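Local coordinates for tRNA endonuclease VMS1 (Saccharomyces cerevisiae, PDB 5WHG), which cleaves polypeptidyl-tRNAs downstream of ribosome-associated quality control, releasing unfinished polypeptides for degradation, with its zinc finger and VLRF1 domain in this piece, at residues A[46-51]-A[66-71]; A[204-209]-A[223-228]; A[71-76]-A[248-253]. All coordinates share one frame; numbering follows the deposited sequence.

Contact 1: A[46-51]-A[66-71]; sequences CSVCQM and DYHLMN. With ZN (zinc ion), chain B.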
ATOM      1  N   CYS A  46       2.452  -5.861  22.251  1.00124.92           N
ATOM      2  CA  CYS A  46       1.625  -6.265  21.119  1.00124.98           C
ATOM      3  C   CYS A  46       0.146  -6.356  21.470  1.00133.53           C
ATOM      4  O   CYS A  46      -0.261  -7.134  22.332  1.00139.06           O
ATOM      5  CB  CYS A  46       2.063  -7.607  20.561  1.00122.01           C
ATOM      6  SG  CYS A  46       0.924  -8.123  19.269  1.00114.70           S
ATOM      7  N   SER A  47      -0.662  -5.566  20.766  1.00132.37           N
ATOM      8  CA  SER A  47      -2.073  -5.448  21.109  1.00131.43           C
ATOM      9  C   SER A  47      -2.902  -6.569  20.501  1.00123.30           C
ATOM     10  O   SER A  47      -3.915  -6.972  21.085  1.00126.28           O
ATOM     11  CB  SER A  47      -2.592  -4.087  20.649  1.00133.34           C
ATOM     12  OG  SER A  47      -1.956  -3.707  19.432  1.00133.91           O
ATOM     13  N   VAL A  48      -2.484  -7.089  19.344  1.00112.03           N
ATOM     14  CA  VAL A  48      -3.263  -8.119  18.667  1.00107.02           C
ATOM     15  C   VAL A  48      -2.986  -9.510  19.226  1.00114.58           C
ATOM     16  O   VAL A  48      -3.773 -10.433  18.989  1.00120.96           O
ATOM     17  CB  VAL A  48      -2.994  -8.071  17.153  1.00 99.36           C
ATOM     18  CG1 VAL A  48      -1.645  -8.661  16.830  1.00 94.78           C
ATOM     19  CG2 VAL A  48      -4.083  -8.791  16.405  1.00106.63           C
ATOM     20  N   CYS A  49      -1.901  -9.682  19.982  1.00117.22           N
ATOM     21  CA  CYS A  49      -1.587 -10.944  20.636  1.00113.27           C
ATOM     22  C   CYS A  49      -1.869 -10.932  22.128  1.00113.82           C
ATOM     23  O   CYS A  49      -1.837 -11.999  22.745  1.00125.61           O
ATOM     24  CB  CYS A  49      -0.112 -11.307  20.421  1.00116.30           C
ATOM     25  SG  CYS A  49       0.423 -11.332  18.691  1.00111.28           S
ATOM     26  N   GLN A  50      -2.136  -9.762  22.716  1.00112.05           N
ATOM     27  CA  GLN A  50      -2.272  -9.604  24.168  1.00117.50           C
ATOM     28  C   GLN A  50      -1.014 -10.098  24.888  1.00130.95           C
ATOM     29  O   GLN A  50      -1.083 -10.744  25.940  1.00134.98           O
ATOM     30  CB  GLN A  50      -3.528 -10.310  24.689  1.00126.88           C
ATOM     31  CG  GLN A  50      -4.814  -9.946  23.934  1.00128.78           C
ATOM     32  CD  GLN A  50      -6.057 -10.657  24.476  1.00138.77           C
ATOM     33  OE1 GLN A  50      -6.183 -10.898  25.682  1.00146.76           O
ATOM     34  NE2 GLN A  50      -6.980 -10.991  23.580  1.00136.37           N
HETATM   35  N   MSE A  51       0.148  -9.764  24.321  1.00130.69           N
HETATM   36  CA  MSE A  51       1.426 -10.322  24.759  1.00151.70           C
HETATM   37  C   MSE A  51       2.560  -9.281  24.829  1.00151.42           C
HETATM   38  O   MSE A  51       3.001  -8.745  23.810  1.00140.30           O
HETATM   39  CB  MSE A  51       1.803 -11.474  23.822  1.00162.41           C
HETATM   40  CG  MSE A  51       3.214 -12.021  23.936  1.00175.66           C
HETATM   41 SE   MSE A  51       3.504 -13.232  22.428  1.00183.79          SE
HETATM   42  CE  MSE A  51       5.451 -13.143  22.275  1.00189.19           C
ATOM     43  N   ASP A  66       6.323 -15.570  12.851  1.00152.75           N
ATOM     44  CA  ASP A  66       5.136 -16.031  12.144  1.00151.68           C
ATOM     45  C   ASP A  66       3.907 -16.040  13.040  1.00145.94           C
ATOM     46  O   ASP A  66       2.785 -16.058  12.526  1.00143.70           O
ATOM     47  CB  ASP A  66       5.364 -17.427  11.564  1.00166.10           C
ATOM     48  CG  ASP A  66       6.397 -17.435  10.456  1.00175.84           C
ATOM     49  OD1 ASP A  66       6.387 -16.491   9.633  1.00173.68           O
ATOM     50  OD2 ASP A  66       7.220 -18.380  10.414  1.00183.02           O
ATOM     51  N   TYR A  67       4.089 -16.022  14.362  1.00142.62           N
ATOM     52  CA  TYR A  67       2.941 -15.965  15.260  1.00135.55           C
ATOM     53  C   TYR A  67       2.216 -14.632  15.135  1.00126.11           C
ATOM     54  O   TYR A  67       1.009 -14.590  14.864  1.00123.89           O
ATOM     55  CB  TYR A  67       3.388 -16.195  16.697  1.00134.00           C
ATOM     56  CG  TYR A  67       2.241 -16.318  17.666  1.00134.52           C
ATOM     57  CD1 TYR A  67       1.363 -17.387  17.598  1.00131.16           C
ATOM     58  CD2 TYR A  67       2.050 -15.376  18.665  1.00137.14           C
ATOM     59  CE1 TYR A  67       0.322 -17.507  18.493  1.00130.96           C
ATOM     60  CE2 TYR A  67       1.016 -15.490  19.566  1.00133.31           C
ATOM     61  CZ  TYR A  67       0.153 -16.554  19.474  1.00132.37           C
ATOM     62  OH  TYR A  67      -0.881 -16.661  20.374  1.00139.03           O
ATOM     63  N   HIS A  68       2.947 -13.527  15.325  1.00113.38           N
ATOM     64  CA  HIS A  68       2.364 -12.203  15.155  1.00109.65           C
ATOM     65  C   HIS A  68       1.658 -12.053  13.813  1.00114.83           C
ATOM     66  O   HIS A  68       0.635 -11.368  13.724  1.00116.61           O
ATOM     67  CB  HIS A  68       3.443 -11.131  15.291  1.00113.48           C
ATOM     68  CG  HIS A  68       2.928  -9.733  15.129  1.00118.12           C
ATOM     69  ND1 HIS A  68       2.436  -8.992  16.184  1.00118.44           N
ATOM     70  CD2 HIS A  68       2.819  -8.944  14.032  1.00112.67           C
ATOM     71  CE1 HIS A  68       2.049  -7.808  15.744  1.00116.03           C
ATOM     72  NE2 HIS A  68       2.271  -7.753  14.441  1.00110.88           N
ATOM     73  N   LEU A  69       2.170 -12.690  12.762  1.00115.06           N
ATOM     74  CA  LEU A  69       1.579 -12.476  11.448  1.00116.24           C
ATOM     75  C   LEU A  69       0.210 -13.132  11.332  1.00114.33           C
ATOM     76  O   LEU A  69      -0.713 -12.558  10.739  1.00106.54           O
ATOM     77  CB  LEU A  69       2.519 -12.989  10.361  1.00130.33           C
ATOM     78  CG  LEU A  69       3.413 -11.899   9.767  1.00132.99           C
ATOM     79  CD1 LEU A  69       4.249 -12.453   8.629  1.00132.44           C
ATOM     80  CD2 LEU A  69       2.558 -10.717   9.302  1.00127.94           C
HETATM   81  N   MSE A  70       0.051 -14.324  11.890  1.00121.99           N
HETATM   82  CA  MSE A  70      -1.236 -15.002  11.794  1.00126.46           C
HETATM   83  C   MSE A  70      -2.286 -14.294  12.648  1.00114.17           C
HETATM   84  O   MSE A  70      -3.451 -14.212  12.268  1.00110.91           O
HETATM   85  CB  MSE A  70      -1.102 -16.467  12.203  1.00145.90           C
HETATM   86  CG  MSE A  70      -0.014 -17.208  11.447  1.00159.99           C
HETATM   87 SE   MSE A  70       0.304 -19.018  12.118  1.00177.75          SE
HETATM   88  CE  MSE A  70      -1.222 -19.903  11.270  1.00178.08           C
ATOM     89  N   ASN A  71      -1.863 -13.773  13.801  1.00109.68           N
ATOM     90  CA  ASN A  71      -2.787 -13.031  14.652  1.00108.60           C
ATOM     91  C   ASN A  71      -3.211 -11.717  14.007  1.00105.45           C
ATOM     92  O   ASN A  71      -4.374 -11.312  14.122  1.00105.79           O
ATOM     93  CB  ASN A  71      -2.152 -12.784  16.009  1.00 92.08           C
ATOM     94  CG  ASN A  71      -2.409 -13.904  16.953  1.00 98.50           C
ATOM     95  OD1 ASN A  71      -3.532 -14.379  17.061  1.00100.15           O
ATOM     96  ND2 ASN A  71      -1.371 -14.358  17.634  1.00108.62           N
TER
HETATM   97 ZN    ZN B 501       1.916  -9.770  17.820  1.00127.25          ZN
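His68 reaches over from the helix to meet Cys46 and Cys49 at a shared zinc ion. Its CB lies 3.3 Å from the zinc ion; chi1 of 180° sets CG anti to the backbone N, and CG itself is 2.9 Å from the metal. ND1 binds the zinc ion at 1.9 Å. CE1, one atom farther round the ring, has CG1 of Val48 3.9 Å away, the two side chains crossing at about a right angle. NE2, on the far side from the metal, lies near CB of Pro204. The cysteines supply the sulfurs: Cys46 SG sits 2.4 Å from the zinc ion and in the plane of the imidazole, at its edge, whereas Cys49 SG binds the zinc ion at 2.3 Å and lies oblique to the imidazole. With His62 as fourth ligand this is a C2H2 zinc finger, in which a Cys-x-x-Cys loop and a helix share one metal. Around the site, Asn71 places ND2 3.7 Å from Cys49 SG and over one face of the Tyr67 ring. Tyr67 CE2 also meets the selenium of Met51, a selenomethionine, and lies close to Cys49 SG. Val48 CG2 packs 3.4 Å from the backbone O of Asn71.

Contact 2: A[204-209]-A[223-228]; sequences PMAISA and VSHQRL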
ATOM      1  N   PRO A 204      -0.006  -1.686  14.066  1.00131.20           N
ATOM      2  CA  PRO A 204       0.582  -2.930  13.562  1.00122.81           C
ATOM      3  C   PRO A 204      -0.251  -3.605  12.491  1.00113.13           C
ATOM      4  O   PRO A 204       0.263  -4.502  11.809  1.00122.66           O
ATOM      5  CB  PRO A 204       0.680  -3.812  14.823  1.00125.17           C
ATOM      6  CG  PRO A 204      -0.096  -3.062  15.923  1.00124.00           C
ATOM      7  CD  PRO A 204      -0.812  -1.922  15.275  1.00125.87           C
HETATM    8  N   MSE A 205      -1.511  -3.227  12.331  1.00101.95           N
HETATM    9  CA  MSE A 205      -2.364  -3.855  11.332  1.00 94.91           C
HETATM   10  C   MSE A 205      -2.628  -2.902  10.177  1.00 82.03           C
HETATM   11  O   MSE A 205      -3.609  -3.051   9.436  1.00 89.03           O
HETATM   12  CB  MSE A 205      -3.685  -4.306  11.953  1.00104.35           C
HETATM   13  CG  MSE A 205      -3.525  -4.989  13.290  1.00120.99           C
HETATM   14 SE   MSE A 205      -5.047  -6.128  13.667  1.00142.68          SE
HETATM   15  CE  MSE A 205      -6.497  -4.806  13.651  1.00141.18           C
ATOM     16  N   ALA A 206      -1.764  -1.902  10.049  1.00 68.27           N
ATOM     17  CA  ALA A 206      -1.773  -1.063   8.864  1.00 73.74           C
ATOM     18  C   ALA A 206      -1.662  -1.939   7.627  1.00 77.54           C
ATOM     19  O   ALA A 206      -0.717  -2.728   7.503  1.00 84.26           O
ATOM     20  CB  ALA A 206      -0.615  -0.066   8.923  1.00 77.20           C
ATOM     21  N   ILE A 207      -2.651  -1.832   6.729  1.00 64.09           N
ATOM     22  CA  ILE A 207      -2.604  -2.505   5.435  1.00 71.43           C
ATOM     23  C   ILE A 207      -3.103  -1.559   4.353  1.00 76.44           C
ATOM     24  O   ILE A 207      -3.869  -0.624   4.612  1.00 80.99           O
ATOM     25  CB  ILE A 207      -3.444  -3.806   5.388  1.00 73.45           C
ATOM     26  CG1 ILE A 207      -4.917  -3.492   5.702  1.00 70.85           C
ATOM     27  CG2 ILE A 207      -2.818  -4.897   6.271  1.00 67.20           C
ATOM     28  CD1 ILE A 207      -5.819  -4.704   5.698  1.00 74.47           C
ATOM     29  N   SER A 208      -2.666  -1.834   3.118  1.00 66.92           N
ATOM     30  CA  SER A 208      -3.190  -1.197   1.916  1.00 64.92           C
ATOM     31  C   SER A 208      -3.496  -2.283   0.896  1.00 67.31           C
ATOM     32  O   SER A 208      -2.967  -3.401   0.979  1.00 72.09           O
ATOM     33  CB  SER A 208      -2.198  -0.178   1.329  1.00 70.03           C
ATOM     34  OG  SER A 208      -1.977   0.903   2.222  1.00 81.58           O
ATOM     35  N   ALA A 209      -4.351  -1.959  -0.074  1.00 57.46           N
ATOM     36  CA  ALA A 209      -4.655  -2.902  -1.149  1.00 61.13           C
ATOM     37  C   ALA A 209      -4.014  -2.457  -2.469  1.00 65.36           C
ATOM     38  O   ALA A 209      -3.777  -1.270  -2.689  1.00 66.93           O
ATOM     39  CB  ALA A 209      -6.177  -3.072  -1.303  1.00 51.51           C
ATOM     40  N   VAL A 223      -1.376  -5.737   1.110  1.00 63.91           N
ATOM     41  CA  VAL A 223       0.010  -5.573   1.547  1.00 70.80           C
ATOM     42  C   VAL A 223       0.021  -5.052   2.979  1.00 79.71           C
ATOM     43  O   VAL A 223      -0.711  -4.114   3.318  1.00 73.40           O
ATOM     44  CB  VAL A 223       0.791  -4.627   0.612  1.00 70.87           C
ATOM     45  CG1 VAL A 223       0.114  -3.244   0.531  1.00 66.54           C
ATOM     46  CG2 VAL A 223       2.253  -4.488   1.074  1.00 59.76           C
ATOM     47  N   SER A 224       0.840  -5.668   3.824  1.00 81.16           N
ATOM     48  CA  SER A 224       1.074  -5.145   5.160  1.00 79.82           C
ATOM     49  C   SER A 224       2.099  -4.022   5.120  1.00 78.10           C
ATOM     50  O   SER A 224       3.102  -4.107   4.407  1.00 91.16           O
ATOM     51  CB  SER A 224       1.573  -6.246   6.088  1.00 85.75           C
ATOM     52  OG  SER A 224       2.484  -5.711   7.033  1.00 92.22           O
ATOM     53  N   HIS A 225       1.864  -2.975   5.907  1.00 70.67           N
ATOM     54  CA  HIS A 225       2.851  -1.911   6.006  1.00 77.63           C
ATOM     55  C   HIS A 225       4.105  -2.343   6.754  1.00 83.88           C
ATOM     56  O   HIS A 225       5.129  -1.658   6.658  1.00 92.51           O
ATOM     57  CB  HIS A 225       2.228  -0.678   6.659  1.00 80.92           C
ATOM     58  CG  HIS A 225       1.118  -0.067   5.857  1.00 77.72           C
ATOM     59  ND1 HIS A 225       0.577   1.167   6.150  1.00 74.31           N
ATOM     60  CD2 HIS A 225       0.450  -0.518   4.765  1.00 71.51           C
ATOM     61  CE1 HIS A 225      -0.388   1.443   5.286  1.00 67.49           C
ATOM     62  NE2 HIS A 225      -0.483   0.439   4.432  1.00 68.55           N
ATOM     63  N   GLN A 226       4.075  -3.474   7.455  1.00 80.11           N
ATOM     64  CA  GLN A 226       5.267  -3.963   8.131  1.00 86.15           C
ATOM     65  C   GLN A 226       6.165  -4.710   7.153  1.00 86.68           C
ATOM     66  O   GLN A 226       5.694  -5.569   6.403  1.00 87.99           O
ATOM     67  CB  GLN A 226       4.886  -4.883   9.290  1.00101.03           C
ATOM     68  CG  GLN A 226       6.043  -5.184  10.258  1.00115.39           C
ATOM     69  CD  GLN A 226       6.206  -4.087  11.300  1.00130.47           C
ATOM     70  OE1 GLN A 226       5.775  -2.946  11.098  1.00130.35           O
ATOM     71  NE2 GLN A 226       6.813  -4.430  12.431  1.00140.20           N
ATOM     72  N   ARG A 227       7.463  -4.414   7.196  1.00 95.75           N
ATOM     73  CA  ARG A 227       8.458  -5.079   6.362  1.00 90.30           C
ATOM     74  C   ARG A 227       8.923  -6.393   6.993  1.00 93.64           C
ATOM     75  O   ARG A 227       8.432  -6.822   8.037  1.00 98.82           O
ATOM     76  CB  ARG A 227       9.646  -4.156   6.135  1.00 94.97           C
ATOM     77  CG  ARG A 227       9.520  -3.218   4.963  1.00 97.60           C
ATOM     78  CD  ARG A 227      10.855  -2.524   4.733  1.00104.47           C
ATOM     79  NE  ARG A 227      11.463  -2.108   5.997  1.00108.32           N
ATOM     80  CZ  ARG A 227      12.680  -1.582   6.109  1.00109.72           C
ATOM     81  NH1 ARG A 227      13.438  -1.404   5.032  1.00103.17           N
ATOM     82  NH2 ARG A 227      13.138  -1.233   7.304  1.00110.55           N
ATOM     83  N   LEU A 228       9.897  -7.034   6.359  1.00112.92           N
ATOM     84  CA  LEU A 228      10.391  -8.334   6.800  1.00123.50           C
ATOM     85  C   LEU A 228      11.919  -8.297   6.894  1.00143.15           C
ATOM     86  O   LEU A 228      12.550  -7.241   7.031  1.00146.51           O
ATOM     87  CB  LEU A 228       9.891  -9.444   5.857  1.00114.70           C
ATOM     88  CG  LEU A 228       8.385  -9.682   5.625  1.00108.93           C
ATOM     89  CD1 LEU A 228       8.149 -10.847   4.662  1.00102.89           C
ATOM     90  CD2 LEU A 228       7.596  -9.914   6.912  1.00110.49           C
TER
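Ser208 and His225 join through their side chains, OG lying 2.7 Å from NE2 in a hydrogen bond whose donor could be either group. Chi1 of -64° turns the serine OG to the side of its own backbone N, and the hydroxyl meets the imidazole at its edge. The backbone of His225 is gripped too: its N-H points almost straight (178°) at the O of Ala206, 3.0 Å away, with the nitrogen standing above the carbonyl plane. One step into the hairpin, Ser208 and Val223 form an antiparallel hydrogen-bonded pair, Ser208 N giving to Val223 O at 3.0 Å and Val223 N to Ser208 O at 2.8 Å. Ile207 and Ser224 are the neighbouring non-hydrogen-bonded pair. At the end of the strand, Ser224 OG accepts from Gln226 N at 2.8 Å, an ST turn. Packing centres on the imidazole. One face covers the backbone C of Ala206 and N of Ile207, and CB of Ala206 lies 3.3 Å from His225 ND1. Val223 adds its CG1, 3.9 Å from CB of Ser208. An alanine at His225 would probably leave Ser208 OG without this partner and open a gap beside the Ala206 backbone, though the main-chain bond could remain. Beyond the pair, the rings of Phe25, which stacks on His225, and Trp358 meet the imidazole as well. Here the hairpin of strands 207-214 and 217-224 in the VLRF1 domain comes to its open end, with Ile207 packing on Leu76 of helix 66-76, Leu249 of strand 247-255 and Tyr306 of helix 304-308.

Contact 3: A[71-76]-A[248-253]; sequences NVKRNL and FLEHKT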
ATOM      1  N   ASN A  71      -1.863 -13.773  13.801  1.00109.68           N
ATOM      2  CA  ASN A  71      -2.787 -13.031  14.652  1.00108.60           C
ATOM      3  C   ASN A  71      -3.211 -11.717  14.007  1.00105.45           C
ATOM      4  O   ASN A  71      -4.374 -11.312  14.122  1.00105.79           O
ATOM      5  CB  ASN A  71      -2.152 -12.784  16.009  1.00 92.08           C
ATOM      6  CG  ASN A  71      -2.409 -13.904  16.953  1.00 98.50           C
ATOM      7  OD1 ASN A  71      -3.532 -14.379  17.061  1.00100.15           O
ATOM      8  ND2 ASN A  71      -1.371 -14.358  17.634  1.00108.62           N
ATOM      9  N   VAL A  72      -2.279 -11.026  13.343  1.00102.59           N
ATOM     10  CA  VAL A  72      -2.654  -9.887  12.510  1.00 92.91           C
ATOM     11  C   VAL A  72      -3.665 -10.331  11.465  1.00 82.71           C
ATOM     12  O   VAL A  72      -4.733  -9.725  11.301  1.00 76.95           O
ATOM     13  CB  VAL A  72      -1.413  -9.262  11.846  1.00 91.65           C
ATOM     14  CG1 VAL A  72      -1.835  -8.405  10.673  1.00 95.25           C
ATOM     15  CG2 VAL A  72      -0.623  -8.422  12.827  1.00 86.43           C
ATOM     16  N   LYS A  73      -3.331 -11.402  10.742  1.00 83.38           N
ATOM     17  CA  LYS A  73      -4.229 -11.950   9.734  1.00 86.97           C
ATOM     18  C   LYS A  73      -5.578 -12.319  10.347  1.00 91.39           C
ATOM     19  O   LYS A  73      -6.632 -11.905   9.853  1.00 90.06           O
ATOM     20  CB  LYS A  73      -3.565 -13.166   9.088  1.00 93.54           C
ATOM     21  CG  LYS A  73      -3.736 -13.305   7.600  1.00 92.52           C
ATOM     22  CD  LYS A  73      -2.609 -14.158   7.062  1.00 97.18           C
ATOM     23  CE  LYS A  73      -2.756 -14.417   5.583  1.00106.08           C
ATOM     24  NZ  LYS A  73      -1.924 -15.593   5.162  1.00119.87           N
ATOM     25  N   ARG A  74      -5.563 -13.072  11.453  1.00 91.34           N
ATOM     26  CA  ARG A  74      -6.816 -13.475  12.082  1.00 85.07           C
ATOM     27  C   ARG A  74      -7.679 -12.269  12.432  1.00 86.02           C
ATOM     28  O   ARG A  74      -8.898 -12.298  12.246  1.00 96.21           O
ATOM     29  CB  ARG A  74      -6.549 -14.312  13.336  1.00 86.20           C
ATOM     30  CG  ARG A  74      -7.446 -13.912  14.493  1.00 85.80           C
ATOM     31  CD  ARG A  74      -7.712 -15.008  15.482  1.00100.34           C
ATOM     32  NE  ARG A  74      -8.514 -14.469  16.574  1.00104.79           N
ATOM     33  CZ  ARG A  74      -8.940 -15.189  17.600  1.00109.84           C
ATOM     34  NH1 ARG A  74      -8.641 -16.476  17.659  1.00110.49           N
ATOM     35  NH2 ARG A  74      -9.662 -14.624  18.559  1.00109.72           N
ATOM     36  N   ASN A  75      -7.069 -11.196  12.932  1.00 88.81           N
ATOM     37  CA  ASN A  75      -7.875 -10.092  13.434  1.00 97.10           C
ATOM     38  C   ASN A  75      -8.332  -9.175  12.307  1.00102.38           C
ATOM     39  O   ASN A  75      -9.469  -8.691  12.327  1.00 99.72           O
ATOM     40  CB  ASN A  75      -7.105  -9.309  14.497  1.00105.99           C
ATOM     41  CG  ASN A  75      -7.984  -8.313  15.230  1.00130.81           C
ATOM     42  OD1 ASN A  75      -9.202  -8.499  15.342  1.00145.14           O
ATOM     43  ND2 ASN A  75      -7.378  -7.248  15.727  1.00136.66           N
ATOM     44  N   LEU A  76      -7.464  -8.920  11.320  1.00104.01           N
ATOM     45  CA  LEU A  76      -7.899  -8.209  10.120  1.00 94.28           C
ATOM     46  C   LEU A  76      -9.070  -8.917   9.460  1.00 91.53           C
ATOM     47  O   LEU A  76     -10.050  -8.277   9.075  1.00 89.96           O
ATOM     48  CB  LEU A  76      -6.746  -8.083   9.132  1.00 87.66           C
ATOM     49  CG  LEU A  76      -5.625  -7.123   9.503  1.00 85.78           C
ATOM     50  CD1 LEU A  76      -4.455  -7.331   8.570  1.00 85.15           C
ATOM     51  CD2 LEU A  76      -6.137  -5.707   9.420  1.00 86.23           C
ATOM     52  N   PHE A 248       2.888  -9.596   1.599  1.00 82.25           N
ATOM     53  CA  PHE A 248       1.550  -9.680   1.016  1.00 73.88           C
ATOM     54  C   PHE A 248       0.738 -10.659   1.853  1.00 69.57           C
ATOM     55  O   PHE A 248       0.965 -11.864   1.796  1.00 73.64           O
ATOM     56  CB  PHE A 248       1.585 -10.120  -0.449  1.00 73.16           C
ATOM     57  CG  PHE A 248       1.884  -9.009  -1.440  1.00 76.41           C
ATOM     58  CD1 PHE A 248       1.912  -7.675  -1.048  1.00 76.80           C
ATOM     59  CD2 PHE A 248       2.150  -9.314  -2.777  1.00 81.67           C
ATOM     60  CE1 PHE A 248       2.205  -6.660  -1.964  1.00 74.03           C
ATOM     61  CE2 PHE A 248       2.440  -8.313  -3.705  1.00 80.32           C
ATOM     62  CZ  PHE A 248       2.468  -6.982  -3.299  1.00 77.01           C
ATOM     63  N   LEU A 249      -0.213 -10.136   2.630  1.00 64.08           N
ATOM     64  CA  LEU A 249      -1.057 -10.990   3.449  1.00 73.40           C
ATOM     65  C   LEU A 249      -1.926 -11.879   2.576  1.00 82.69           C
ATOM     66  O   LEU A 249      -2.138 -13.052   2.896  1.00 89.53           O
ATOM     67  CB  LEU A 249      -1.908 -10.136   4.394  1.00 81.34           C
ATOM     68  CG  LEU A 249      -1.133  -9.214   5.350  1.00 82.24           C
ATOM     69  CD1 LEU A 249      -2.039  -8.579   6.374  1.00 76.49           C
ATOM     70  CD2 LEU A 249      -0.042  -9.987   6.049  1.00 85.21           C
ATOM     71  N   GLU A 250      -2.442 -11.338   1.475  1.00 88.14           N
ATOM     72  CA  GLU A 250      -3.080 -12.134   0.437  1.00 82.85           C
ATOM     73  C   GLU A 250      -2.599 -11.641  -0.922  1.00 84.24           C
ATOM     74  O   GLU A 250      -2.142 -10.504  -1.068  1.00 87.20           O
ATOM     75  CB  GLU A 250      -4.607 -12.060   0.509  1.00 76.58           C
ATOM     76  CG  GLU A 250      -5.217 -12.145   1.905  1.00 92.79           C
ATOM     77  CD  GLU A 250      -5.275 -13.552   2.494  1.00 97.08           C
ATOM     78  OE1 GLU A 250      -4.829 -14.507   1.827  1.00 94.77           O
ATOM     79  OE2 GLU A 250      -5.773 -13.696   3.635  1.00 95.74           O
ATOM     80  N   HIS A 251      -2.697 -12.509  -1.925  1.00 85.49           N
ATOM     81  CA  HIS A 251      -2.356 -12.101  -3.283  1.00 88.48           C
ATOM     82  C   HIS A 251      -2.982 -13.090  -4.245  1.00 91.34           C
ATOM     83  O   HIS A 251      -3.013 -14.289  -3.968  1.00100.18           O
ATOM     84  CB  HIS A 251      -0.841 -12.049  -3.507  1.00 74.69           C
ATOM     85  CG  HIS A 251      -0.205 -13.396  -3.507  1.00 86.81           C
ATOM     86  ND1 HIS A 251       0.031 -14.107  -4.664  1.00 92.23           N
ATOM     87  CD2 HIS A 251       0.188 -14.189  -2.485  1.00 86.29           C
ATOM     88  CE1 HIS A 251       0.555 -15.276  -4.353  1.00 91.24           C
ATOM     89  NE2 HIS A 251       0.664 -15.349  -3.038  1.00 92.69           N
ATOM     90  N   LYS A 252      -3.477 -12.581  -5.371  1.00 89.13           N
ATOM     91  CA  LYS A 252      -4.089 -13.407  -6.401  1.00 85.47           C
ATOM     92  C   LYS A 252      -3.703 -12.850  -7.761  1.00 80.29           C
ATOM     93  O   LYS A 252      -3.547 -11.634  -7.908  1.00 81.85           O
ATOM     94  CB  LYS A 252      -5.619 -13.445  -6.251  1.00 92.52           C
ATOM     95  CG  LYS A 252      -6.250 -14.818  -6.494  1.00106.46           C
ATOM     96  CD  LYS A 252      -6.328 -15.619  -5.191  1.00123.54           C
ATOM     97  CE  LYS A 252      -6.723 -17.079  -5.435  1.00137.70           C
ATOM     98  NZ  LYS A 252      -6.805 -17.880  -4.172  1.00142.43           N
ATOM     99  N   THR A 253      -3.498 -13.741  -8.740  1.00 81.01           N
ATOM    100  CA  THR A 253      -3.374 -13.357 -10.149  1.00 87.63           C
ATOM    101  C   THR A 253      -4.023 -14.426 -11.011  1.00102.65           C
ATOM    102  O   THR A 253      -3.710 -15.611 -10.863  1.00118.92           O
ATOM    103  CB  THR A 253      -1.914 -13.178 -10.611  1.00 86.52           C
ATOM    104  OG1 THR A 253      -1.245 -14.437 -10.585  1.00 87.18           O
ATOM    105  CG2 THR A 253      -1.161 -12.252  -9.713  1.00100.64           C
TER
HETATM  106  O   HOH W   1      -4.402 -16.387   3.596  1.00106.50           O
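Leu76 and Leu249 make the main apolar touch, their CD1 methyls 3.5 Å apart and the two side chains crossing at about a right angle. Val72, one turn earlier on the helix, adds CG1 at 4.3 Å from the same Leu249 CD1, so that one methyl is met by two residues of the helix. The backbone O of Leu76 accepts a hydrogen bond from Lys309 NZ. The polar contacts lie at the partly exposed flank, where the Lys73 chain runs out extended beyond CG. Its CE passes near the backbone O of Leu249 and lies 3.7 Å from Glu250 OE2. The charged ends do not pair directly: Lys73 NZ and Glu250 OE1 are 4.6 Å apart. A water bridges them, accepting from Lys73 NZ at 3.0 Å and donating to Glu250 OE1 at 2.6 Å. A bend at chi2 (-78°) turns CD of the glutamate back from an extended course, and OE2 is hydrogen-bonded to the hydroxyl of Tyr306. In this way the helix of the zinc finger packs against an outermost strand of the VLRF1 sheet just where Leu249 and Glu250 both face Ile222, a classic beta bulge at which strand 247-255 turns a corner.

Overall arrangement
From the N terminus, contact 1 comes first and closes the short zinc-finger loop, bringing the cysteine loop back to the start of helix 66-76. The helix then runs on into contact 3, sharing Asn71 with contact 1, and contact 3 closes a far longer loop, partly unmodelled, when strand 247-255 arrives. Nested within that loop, contact 2 pairs the open end of the hairpin 207-214 and 217-224. In space the three meet: selenomethionine Met205 touches both Val48 and Asn75, and Phe248 packs on Val223. Together they fasten the zinc finger, through its helix and cysteine loop, to one end of the mixed sheet of the VLRF1 domain.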